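Local coordinates for protein Rubredoxin\:oxygen oxidoreductase (Desulfovibrio gigas, PDB 1E5D) that catalyses the four-electron reduction of dioxygen to two water molecules, using a diiron centre in a lactamase-type domain and an FMN in a flavodoxin-like domain, at residues Glu128-Gly133 and Val137-Thr142; Ser150-Phe155 and Lys159-Asn164; Asn316-Tyr321 and Lys353-Trp358. All blocks are in the same frame, centred on the assembly; numbering follows the deposited sequence.

How the contacts relate
Contacts 1 and 2 are successive beta hairpins of one sheet in the metallo-beta-lactamase-type domain. Their centres lie about 9 Å apart, and strands 136-141 and 151-155 are neighbours: Tyr-140 O and Val-152 N, 2.7 Å apart, form a probable hydrogen bond. The sheet runs from an outer strand in contact 1 towards the iron site, where the Asn-164 side chain of contact 2 is about 6 Å from the mu-oxo-diiron. Contact 3, in the flavodoxin-like domain, is centred about 43 Å from contact 2 and reaches FMN through Asn-316. An FMN also lies against Tyr-26, Glu-81, Trp-147 and Ile-197, consistent with the head-to-tail flavodiiron dimer that brings one subunit's flavin to the other's irons.

Contact 1: Glu128-Gly133 and Val137-Thr142; sequences ETLSLG and VTFYET
Leu-130 and Val-137 form the hydrogen-bonded pair of an antiparallel beta hairpin, whose first strand is the outermost strand of a sheet in the metallo-beta-lactamase-type fold. Leu-130 N reaches Val-137 O at 2.9 Å, and the reverse bond, Val-137 N to Leu-130 O, is equally long. On the face bearing these two residues the packing is apolar. Leu-130 CB lies 4.0 Å from Val-137 CG1, and its CG, turned away from the backbone N (chi1 174°), carries CD2 to 4.1 Å from Phe-139 CZ; the two side chains slant across each other. Val-137 holds CG1 between its own N and carbonyl carbon (chi1 56°), the branch that also meets Leu-132. Beta-branched valine suits an extended strand, and its side chain also touches Phe-155 of the next strand. The opposite face is more polar and nearer solvent: Thr-129 and Thr-138 lie side by side, Thr-129 CG2, beside its own backbone N, close against Thr-138 OG1. The buried Phe-139 lies on the same face as Leu-130 and Val-137 and also touches Ser-153 and Val-124. Its CE2 stands 4.0 Å from Leu-130 CB, while its backbone N donates to Glu-128 O at 2.8 Å in a nearly straight bond (174° at the hydrogen).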
loop_
_atom_site.group_PDB
_atom_site.type_symbol
_atom_site.label_atom_id
_atom_site.label_comp_id
_atom_site.label_asym_id
_atom_site.label_seq_id
_atom_site.Cartn_x
_atom_site.Cartn_y
_atom_site.Cartn_z
ATOM N N GLU A 128 17.685 39.368 4.943
ATOM C CA GLU A 128 18.968 39.895 4.467
ATOM C C GLU A 128 18.890 40.187 2.975
ATOM O O GLU A 128 18.164 39.528 2.230
ATOM C CB GLU A 128 20.088 38.921 4.780
ATOM C CG GLU A 128 21.482 39.228 4.271
ATOM C CD GLU A 128 22.506 38.342 4.979
ATOM O OE1 GLU A 128 22.231 37.942 6.134
ATOM O OE2 GLU A 128 23.572 38.024 4.412
ATOM N N THR A 129 19.650 41.198 2.563
ATOM C CA THR A 129 19.785 41.514 1.152
ATOM C C THR A 129 21.223 41.259 0.694
ATOM O O THR A 129 22.139 41.124 1.499
ATOM C CB THR A 129 19.457 42.971 0.798
ATOM O OG1 THR A 129 20.241 43.817 1.648
ATOM C CG2 THR A 129 17.988 43.263 1.044
ATOM N N LEU A 130 21.347 41.199 -0.624
ATOM C CA LEU A 130 22.615 40.904 -1.273
ATOM C C LEU A 130 22.687 41.653 -2.596
ATOM O O LEU A 130 21.816 41.505 -3.455
ATOM C CB LEU A 130 22.759 39.402 -1.500
ATOM C CG LEU A 130 23.979 38.940 -2.294
ATOM C CD1 LEU A 130 25.228 39.041 -1.435
ATOM C CD2 LEU A 130 23.801 37.515 -2.803
ATOM N N SER A 131 23.727 42.457 -2.729
ATOM C CA SER A 131 24.011 43.161 -3.970
ATOM C C SER A 131 24.570 42.187 -4.999
ATOM O O SER A 131 25.518 41.459 -4.694
ATOM C CB SER A 131 25.004 44.301 -3.733
ATOM O OG SER A 131 25.244 45.050 -4.914
ATOM N N LEU A 132 23.998 42.158 -6.196
ATOM C CA LEU A 132 24.523 41.251 -7.221
ATOM C C LEU A 132 25.219 42.077 -8.306
ATOM O O LEU A 132 25.763 41.548 -9.268
ATOM C CB LEU A 132 23.420 40.379 -7.802
ATOM C CG LEU A 132 22.903 39.205 -6.976
ATOM C CD1 LEU A 132 22.618 39.582 -5.536
ATOM C CD2 LEU A 132 21.626 38.652 -7.603
ATOM N N GLY A 133 25.171 43.378 -8.081
ATOM C CA GLY A 133 25.654 44.432 -8.944
ATOM C C GLY A 133 24.567 45.478 -9.136
ATOM O O GLY A 133 24.208 46.208 -8.211
ATOM N N VAL A 137 19.071 41.315 -4.403
ATOM C CA VAL A 137 18.067 40.308 -4.063
ATOM C C VAL A 137 17.848 40.241 -2.563
ATOM O O VAL A 137 18.763 40.497 -1.776
ATOM C CB VAL A 137 18.470 38.926 -4.612
ATOM C CG1 VAL A 137 19.842 38.521 -4.102
ATOM C CG2 VAL A 137 17.423 37.887 -4.245
ATOM N N THR A 138 16.628 39.898 -2.151
ATOM C CA THR A 138 16.333 39.801 -0.720
ATOM C C THR A 138 15.867 38.405 -0.329
ATOM O O THR A 138 15.047 37.788 -1.012
ATOM C CB THR A 138 15.273 40.844 -0.331
ATOM O OG1 THR A 138 15.818 42.146 -0.585
ATOM C CG2 THR A 138 14.955 40.757 1.151
ATOM N N PHE A 139 16.396 37.883 0.777
ATOM C CA PHE A 139 16.117 36.512 1.174
ATOM C C PHE A 139 15.095 36.406 2.294
ATOM O O PHE A 139 15.240 37.044 3.337
ATOM C CB PHE A 139 17.403 35.808 1.640
ATOM C CG PHE A 139 18.462 35.739 0.555
ATOM C CD1 PHE A 139 18.180 35.140 -0.659
ATOM C CD2 PHE A 139 19.719 36.274 0.759
ATOM C CE1 PHE A 139 19.139 35.070 -1.654
ATOM C CE2 PHE A 139 20.678 36.209 -0.233
ATOM C CZ PHE A 139 20.387 35.614 -1.442
ATOM N N TYR A 140 14.074 35.574 2.069
ATOM C CA TYR A 140 13.103 35.327 3.133
ATOM C C TYR A 140 13.099 33.852 3.514
ATOM O O TYR A 140 13.247 32.965 2.671
ATOM C CB TYR A 140 11.703 35.799 2.726
ATOM C CG TYR A 140 11.632 37.303 2.586
ATOM C CD1 TYR A 140 11.764 38.123 3.702
ATOM C CD2 TYR A 140 11.442 37.898 1.347
ATOM C CE1 TYR A 140 11.702 39.500 3.585
ATOM C CE2 TYR A 140 11.381 39.273 1.223
ATOM C CZ TYR A 140 11.512 40.065 2.343
ATOM O OH TYR A 140 11.450 41.433 2.210
ATOM N N GLU A 141 12.934 33.607 4.813
ATOM C CA GLU A 141 12.886 32.230 5.292
ATOM C C GLU A 141 11.443 31.734 5.313
ATOM O O GLU A 141 10.506 32.453 5.656
ATOM C CB GLU A 141 13.508 32.113 6.677
ATOM C CG GLU A 141 14.994 32.438 6.726
ATOM C CD GLU A 141 15.605 32.139 8.082
ATOM O OE1 GLU A 141 14.878 32.146 9.097
ATOM O OE2 GLU A 141 16.826 31.891 8.125
ATOM N N THR A 142 11.299 30.473 4.929
ATOM C CA THR A 142 10.001 29.824 4.831
ATOM C C THR A 142 10.100 28.414 5.402
ATOM O O THR A 142 9.741 27.449 4.732
ATOM C CB THR A 142 9.507 29.782 3.377
ATOM O OG1 THR A 142 10.585 29.460 2.487
ATOM C CG2 THR A 142 9.014 31.155 2.938
#

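Contact 2: Ser150-Phe155 and Lys159-Asn164; sequences SMVSWF and KVLISN
Ser-150 OG is gripped by three groups: Asn-164 ND2 across the contact, at 3.2 Å, and Leu-145 O and Thr-142 OG1 beside it. The same amide nitrogen also donates to Met-151 O at 3.0 Å, approaching from above the carbonyl plane rather than along a lone pair. Both acceptors lie somewhat tilted from the amide plane, and together they fix the rotation of the carboxamide. Asparagine suits this place because it supplies two N-H groups.

Towards the turn, strands 151-155 and 160-164 form an antiparallel hairpin. Ser-153 N and Ile-162 O, 2.8 Å apart, are matched by a reverse bond of the same length, and Phe-155 N donates to Val-160 O. Near the turn Lys-159 and Val-160 both face Phe-155, a G1 beta bulge; Lys-159 takes the left-handed conformation that glycine often occupies in such bulges, while its NZ pairs with Glu-220.

On one face the Trp-154 indole, with CG anti to the backbone N (chi1 -179°), reaches across to the other strand, its six-membered ring slanting against the backbone of Lys-159 and Val-160, with CE3 3.2 Å from Val-160 O and CH2 3.3 Å from Lys-159 CA. Leu-161 CA lies at the ring's edge, in its plane, and CE3 is 3.7 Å from Leu-161 CB; Leu-161 CD1 in turn reaches Val-152 CG2 at 3.8 Å. The Phe-155 ring, on the other face, turns an edge to Ile-162, with CE2 4.0 Å from CD1. Ser-153, small enough to sit against Phe-48, Val-137 and Phe-139, hydrogen-bonds through OG to Gln-78 OE1.

The chemistry thus changes from apolar strand packing to a buried amide and hydroxyl network next to the iron ligands Asp-165 and His-79, consistent with a second-shell part for Asn-164 in positioning the backbone that leads into Asp-165.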
loop_
_atom_site.group_PDB
_atom_site.type_symbol
_atom_site.label_atom_id
_atom_site.label_comp_id
_atom_site.label_asym_id
_atom_site.label_seq_id
_atom_site.Cartn_x
_atom_site.Cartn_y
_atom_site.Cartn_z
ATOM N N SER A 150 14.038 25.551 3.774
ATOM C CA SER A 150 13.341 26.346 2.776
ATOM C C SER A 150 13.456 27.849 2.993
ATOM O O SER A 150 13.220 28.395 4.075
ATOM C CB SER A 150 11.858 25.939 2.769
ATOM O OG SER A 150 11.115 26.727 1.858
ATOM N N MET A 151 13.803 28.550 1.921
ATOM C CA MET A 151 13.807 29.999 1.884
ATOM C C MET A 151 13.501 30.472 0.470
ATOM O O MET A 151 13.678 29.711 -0.479
ATOM C CB MET A 151 15.150 30.568 2.335
ATOM C CG MET A 151 16.139 30.641 1.182
ATOM S SD MET A 151 17.702 31.399 1.664
ATOM C CE MET A 151 18.723 30.930 0.274
ATOM N N VAL A 152 13.039 31.710 0.318
ATOM C CA VAL A 152 12.719 32.168 -1.037
ATOM C C VAL A 152 13.495 33.437 -1.353
ATOM O O VAL A 152 14.054 34.065 -0.450
ATOM C CB VAL A 152 11.206 32.377 -1.198
ATOM C CG1 VAL A 152 10.456 31.131 -0.733
ATOM C CG2 VAL A 152 10.735 33.595 -0.417
ATOM N N SER A 153 13.541 33.814 -2.631
ATOM C CA SER A 153 14.338 34.968 -3.030
ATOM C C SER A 153 13.486 36.009 -3.741
ATOM O O SER A 153 12.717 35.696 -4.637
ATOM C CB SER A 153 15.498 34.570 -3.942
ATOM O OG SER A 153 16.542 34.001 -3.175
ATOM N N TRP A 154 13.663 37.242 -3.299
ATOM C CA TRP A 154 12.859 38.348 -3.786
ATOM C C TRP A 154 13.706 39.411 -4.479
ATOM O O TRP A 154 14.676 39.915 -3.914
ATOM C CB TRP A 154 12.120 38.980 -2.609
ATOM C CG TRP A 154 11.213 40.119 -2.942
ATOM C CD1 TRP A 154 11.186 41.351 -2.349
ATOM C CD2 TRP A 154 10.193 40.134 -3.950
ATOM N NE1 TRP A 154 10.216 42.130 -2.927
ATOM C CE2 TRP A 154 9.591 41.408 -3.911
ATOM C CE3 TRP A 154 9.733 39.195 -4.880
ATOM C CZ2 TRP A 154 8.549 41.759 -4.770
ATOM C CZ3 TRP A 154 8.699 39.549 -5.731
ATOM C CH2 TRP A 154 8.117 40.823 -5.671
ATOM N N PHE A 155 13.297 39.715 -5.695
ATOM C CA PHE A 155 13.745 40.869 -6.461
ATOM C C PHE A 155 12.638 41.925 -6.386
ATOM O O PHE A 155 11.684 41.896 -7.164
ATOM C CB PHE A 155 14.076 40.490 -7.901
ATOM C CG PHE A 155 15.416 39.772 -8.014
ATOM C CD1 PHE A 155 16.600 40.479 -8.137
ATOM C CD2 PHE A 155 15.473 38.388 -7.991
ATOM C CE1 PHE A 155 17.820 39.840 -8.224
ATOM C CE2 PHE A 155 16.690 37.738 -8.083
ATOM C CZ PHE A 155 17.863 38.462 -8.193
ATOM N N LYS A 159 10.284 42.645 -9.093
ATOM C CA LYS A 159 9.071 41.999 -8.598
ATOM C C LYS A 159 9.037 40.530 -9.019
ATOM O O LYS A 159 8.038 40.016 -9.504
ATOM C CB LYS A 159 7.824 42.744 -9.080
ATOM C CG LYS A 159 7.691 44.120 -8.436
ATOM C CD LYS A 159 6.275 44.655 -8.554
ATOM C CE LYS A 159 6.253 46.025 -9.216
ATOM N NZ LYS A 159 5.428 46.018 -10.457
ATOM N N VAL A 160 10.184 39.896 -8.816
ATOM C CA VAL A 160 10.432 38.506 -9.127
ATOM C C VAL A 160 10.626 37.706 -7.843
ATOM O O VAL A 160 11.589 37.920 -7.113
ATOM C CB VAL A 160 11.683 38.290 -10.000
ATOM C CG1 VAL A 160 11.756 36.835 -10.448
ATOM C CG2 VAL A 160 11.687 39.240 -11.188
ATOM N N LEU A 161 9.690 36.802 -7.594
ATOM C CA LEU A 161 9.802 35.892 -6.464
ATOM C C LEU A 161 10.231 34.512 -6.967
ATOM O O LEU A 161 9.507 33.885 -7.743
ATOM C CB LEU A 161 8.486 35.800 -5.706
ATOM C CG LEU A 161 8.497 34.919 -4.457
ATOM C CD1 LEU A 161 9.423 35.486 -3.390
ATOM C CD2 LEU A 161 7.076 34.749 -3.933
ATOM N N ILE A 162 11.400 34.080 -6.530
ATOM C CA ILE A 162 11.925 32.748 -6.800
ATOM C C ILE A 162 11.715 31.882 -5.556
ATOM O O ILE A 162 12.449 32.107 -4.594
ATOM C CB ILE A 162 13.405 32.815 -7.202
ATOM C CG1 ILE A 162 13.689 33.815 -8.330
ATOM C CG2 ILE A 162 13.924 31.425 -7.551
ATOM C CD1 ILE A 162 15.149 34.072 -8.617
ATOM N N SER A 163 10.745 30.978 -5.598
ATOM C CA SER A 163 10.108 30.350 -4.460
ATOM C C SER A 163 10.400 28.887 -4.173
ATOM O O SER A 163 9.666 28.297 -3.359
ATOM C CB SER A 163 8.569 30.437 -4.644
ATOM O OG SER A 163 8.265 29.997 -5.956
ATOM N N ASN A 164 11.402 28.270 -4.763
ATOM C CA ASN A 164 11.673 26.839 -4.599
ATOM C C ASN A 164 10.402 26.030 -4.858
ATOM O O ASN A 164 9.742 26.265 -5.874
ATOM C CB ASN A 164 12.340 26.529 -3.278
ATOM C CG ASN A 164 11.628 26.473 -1.963
ATOM O OD1 ASN A 164 10.958 25.467 -1.682
ATOM N ND2 ASN A 164 11.747 27.499 -1.134
#

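Contact 3: Asn316-Tyr321 and Lys353-Trp358; sequences NGILPY and KVLAEW. With FMN (flavin mononucleotide), chain C.
The indole of Trp-358 meets Ile-318 obliquely, its NE1 lying 4.2 Å from Ile-318 CD1, while the backbone carbonyl carbon of Val-354, one turn earlier in its own helix, sits in plane at the ring's edge. Leu-326 and Gln-327 of helix 320-331 also touch this indole, which bridges two helices. The second flat group is the FMN ring system, whose O4 accepts a 2.8 Å hydrogen bond from Asn-316 N.

Across the segments every close contact is made by Ile-318. With CG1 placed between the backbone N and the carbonyl carbon (chi1 66°), its two branches diverge: CG2 stands 3.9 Å from Val-354 CG1 and 4.0 Å from Leu-355 CD2, while CD1 reaches Leu-355 and the NE1 corner of Trp-358. Residues 354, 355 and 358 share one side of their helix, an apolar patch that branched isoleucine suits. No hydrogen bond crosses here.

Asn-316 suits its left-handed backbone conformation (phi 65°). Its ND2 bonds to Glu-350 and its OD1 to Arg-333 of the second subunit, so this flavin-binding turn also lies at the dimer interface. Further on, Leu-319 occupies the N-cap position, and Pro-320 fits the first helical turn, where a backbone N-H has no partner within the helix, so its absence costs nothing.

A loop running from a flavin-contacting backbone N-H into a helix, packed against the next helix, is characteristic of the flavodoxin-like fold, whose loops at one end of a parallel sheet cradle FMN.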
loop_
_atom_site.group_PDB
_atom_site.type_symbol
_atom_site.label_atom_id
_atom_site.label_comp_id
_atom_site.label_asym_id
_atom_site.label_seq_id
_atom_site.Cartn_x
_atom_site.Cartn_y
_atom_site.Cartn_z
ATOM N N ASN A 316 -8.018 -9.695 11.718
ATOM C CA ASN A 316 -8.149 -8.901 12.934
ATOM C C ASN A 316 -7.817 -7.435 12.730
ATOM O O ASN A 316 -7.605 -6.709 13.698
ATOM C CB ASN A 316 -7.250 -9.503 14.032
ATOM C CG ASN A 316 -7.698 -10.943 14.279
ATOM O OD1 ASN A 316 -6.942 -11.886 14.079
ATOM N ND2 ASN A 316 -8.957 -11.072 14.692
ATOM N N GLY A 317 -7.786 -7.026 11.466
ATOM C CA GLY A 317 -7.498 -5.646 11.132
ATOM C C GLY A 317 -8.121 -5.252 9.802
ATOM O O GLY A 317 -9.079 -5.872 9.339
ATOM N N ILE A 318 -7.538 -4.214 9.214
ATOM C CA ILE A 318 -8.023 -3.675 7.952
ATOM C C ILE A 318 -7.072 -4.067 6.829
ATOM O O ILE A 318 -5.936 -4.452 7.095
ATOM C CB ILE A 318 -8.141 -2.144 8.013
ATOM C CG1 ILE A 318 -6.787 -1.448 8.170
ATOM C CG2 ILE A 318 -9.093 -1.709 9.113
ATOM C CD1 ILE A 318 -6.841 0.055 7.989
ATOM N N LEU A 319 -7.560 -3.967 5.605
ATOM C CA LEU A 319 -6.763 -4.286 4.430
ATOM C C LEU A 319 -5.587 -3.327 4.282
ATOM O O LEU A 319 -5.631 -2.137 4.567
ATOM C CB LEU A 319 -7.644 -4.292 3.178
ATOM C CG LEU A 319 -8.628 -5.465 3.058
ATOM C CD1 LEU A 319 -9.483 -5.316 1.802
ATOM C CD2 LEU A 319 -7.891 -6.792 3.041
ATOM N N PRO A 320 -4.485 -3.920 3.815
ATOM C CA PRO A 320 -3.192 -3.246 3.753
ATOM C C PRO A 320 -3.253 -1.903 3.037
ATOM O O PRO A 320 -2.725 -0.903 3.516
ATOM C CB PRO A 320 -2.362 -4.213 2.906
ATOM C CG PRO A 320 -2.982 -5.549 3.140
ATOM C CD PRO A 320 -4.446 -5.310 3.312
ATOM N N TYR A 321 -3.892 -1.884 1.876
ATOM C CA TYR A 321 -3.963 -0.691 1.047
ATOM C C TYR A 321 -4.797 0.392 1.715
ATOM O O TYR A 321 -4.577 1.589 1.514
ATOM C CB TYR A 321 -4.551 -1.042 -0.319
ATOM C CG TYR A 321 -3.609 -1.817 -1.198
ATOM C CD1 TYR A 321 -2.237 -1.696 -1.023
ATOM C CD2 TYR A 321 -4.080 -2.664 -2.189
ATOM C CE1 TYR A 321 -1.350 -2.397 -1.818
ATOM C CE2 TYR A 321 -3.197 -3.372 -2.992
ATOM C CZ TYR A 321 -1.841 -3.238 -2.799
ATOM O OH TYR A 321 -0.958 -3.933 -3.592
ATOM N N LYS A 353 -14.015 -0.604 14.086
ATOM C CA LYS A 353 -13.405 -0.124 15.320
ATOM C C LYS A 353 -12.107 0.608 15.001
ATOM O O LYS A 353 -11.858 1.749 15.394
ATOM C CB LYS A 353 -13.141 -1.305 16.247
ATOM C CG LYS A 353 -13.432 -1.043 17.711
ATOM C CD LYS A 353 -14.607 -1.900 18.181
ATOM C CE LYS A 353 -14.504 -2.254 19.658
ATOM N NZ LYS A 353 -14.948 -3.641 19.961
ATOM N N VAL A 354 -11.263 -0.088 14.231
ATOM C CA VAL A 354 -9.971 0.444 13.836
ATOM C C VAL A 354 -10.089 1.680 12.954
ATOM O O VAL A 354 -9.381 2.670 13.160
ATOM C CB VAL A 354 -9.140 -0.616 13.087
ATOM C CG1 VAL A 354 -7.952 0.044 12.414
ATOM C CG2 VAL A 354 -8.682 -1.700 14.052
ATOM N N LEU A 355 -10.979 1.633 11.965
ATOM C CA LEU A 355 -11.120 2.810 11.102
ATOM C C LEU A 355 -11.499 4.023 11.932
ATOM O O LEU A 355 -10.945 5.108 11.761
ATOM C CB LEU A 355 -12.145 2.527 10.002
ATOM C CG LEU A 355 -11.662 1.463 9.000
ATOM C CD1 LEU A 355 -12.772 1.054 8.051
ATOM C CD2 LEU A 355 -10.453 1.992 8.252
ATOM N N ALA A 356 -12.423 3.817 12.864
ATOM C CA ALA A 356 -12.865 4.873 13.767
ATOM C C ALA A 356 -11.688 5.449 14.542
ATOM O O ALA A 356 -11.556 6.666 14.625
ATOM C CB ALA A 356 -13.932 4.376 14.726
ATOM N N GLU A 357 -10.830 4.596 15.087
ATOM C CA GLU A 357 -9.674 5.104 15.832
ATOM C C GLU A 357 -8.786 5.971 14.945
ATOM O O GLU A 357 -8.194 6.952 15.399
ATOM C CB GLU A 357 -8.860 3.951 16.410
ATOM C CG GLU A 357 -7.979 4.302 17.593
ATOM C CD GLU A 357 -8.026 3.258 18.695
ATOM O OE1 GLU A 357 -8.240 2.065 18.388
ATOM O OE2 GLU A 357 -7.848 3.635 19.874
ATOM N N TRP A 358 -8.696 5.590 13.673
ATOM C CA TRP A 358 -7.876 6.331 12.723
ATOM C C TRP A 358 -8.482 7.716 12.480
ATOM O O TRP A 358 -7.804 8.733 12.561
ATOM C CB TRP A 358 -7.772 5.608 11.389
ATOM C CG TRP A 358 -6.716 4.581 11.198
ATOM C CD1 TRP A 358 -6.853 3.225 11.348
ATOM C CD2 TRP A 358 -5.354 4.806 10.810
ATOM N NE1 TRP A 358 -5.658 2.597 11.080
ATOM C CE2 TRP A 358 -4.723 3.545 10.750
ATOM C CE3 TRP A 358 -4.603 5.948 10.510
ATOM C CZ2 TRP A 358 -3.378 3.406 10.401
ATOM C CZ3 TRP A 358 -3.273 5.808 10.167
ATOM C CH2 TRP A 358 -2.669 4.542 10.116
HETATM N N1 FMN C . -13.427 -11.609 9.361
HETATM C C2 FMN C . -13.233 -11.393 10.654
HETATM O O2 FMN C . -14.140 -11.237 11.428
HETATM N N3 FMN C . -11.928 -11.322 11.210
HETATM C C4 FMN C . -10.849 -11.843 10.519
HETATM O O4 FMN C . -9.749 -11.732 11.026
HETATM C C4A FMN C . -11.064 -12.130 9.108
HETATM N N5 FMN C . -10.011 -12.282 8.272
HETATM C C5A FMN C . -10.288 -12.857 7.054
HETATM C C6 FMN C . -9.189 -13.152 6.206
HETATM C C7 FMN C . -9.379 -13.483 4.886
HETATM C C7M FMN C . -8.203 -13.499 3.947
HETATM C C8 FMN C . -10.719 -13.495 4.333
HETATM C C8M FMN C . -10.963 -14.072 2.958
HETATM C C9 FMN C . -11.809 -13.403 5.212
HETATM C C9A FMN C . -11.593 -12.888 6.491
HETATM N N10 FMN C . -12.645 -12.388 7.320
HETATM C C10 FMN C . -12.425 -12.087 8.595
HETATM C "C1'" FMN C . -14.021 -12.461 6.774
HETATM C "C2'" FMN C . -14.332 -11.228 5.888
HETATM O "O2'" FMN C . -14.236 -10.036 6.658
HETATM C "C3'" FMN C . -15.760 -11.431 5.404
HETATM O "O3'" FMN C . -15.687 -12.378 4.341
HETATM C "C4'" FMN C . -16.353 -10.126 4.866
HETATM O "O4'" FMN C . -17.688 -10.359 4.389
HETATM C "C5'" FMN C . -15.447 -9.648 3.752
HETATM O "O5'" FMN C . -16.034 -8.319 3.153
HETATM P P FMN C . -15.752 -7.914 1.712
HETATM O O1P FMN C . -15.994 -6.404 1.645
HETATM O O2P FMN C . -14.499 -8.340 1.276
HETATM O O3P FMN C . -16.714 -8.568 0.831
#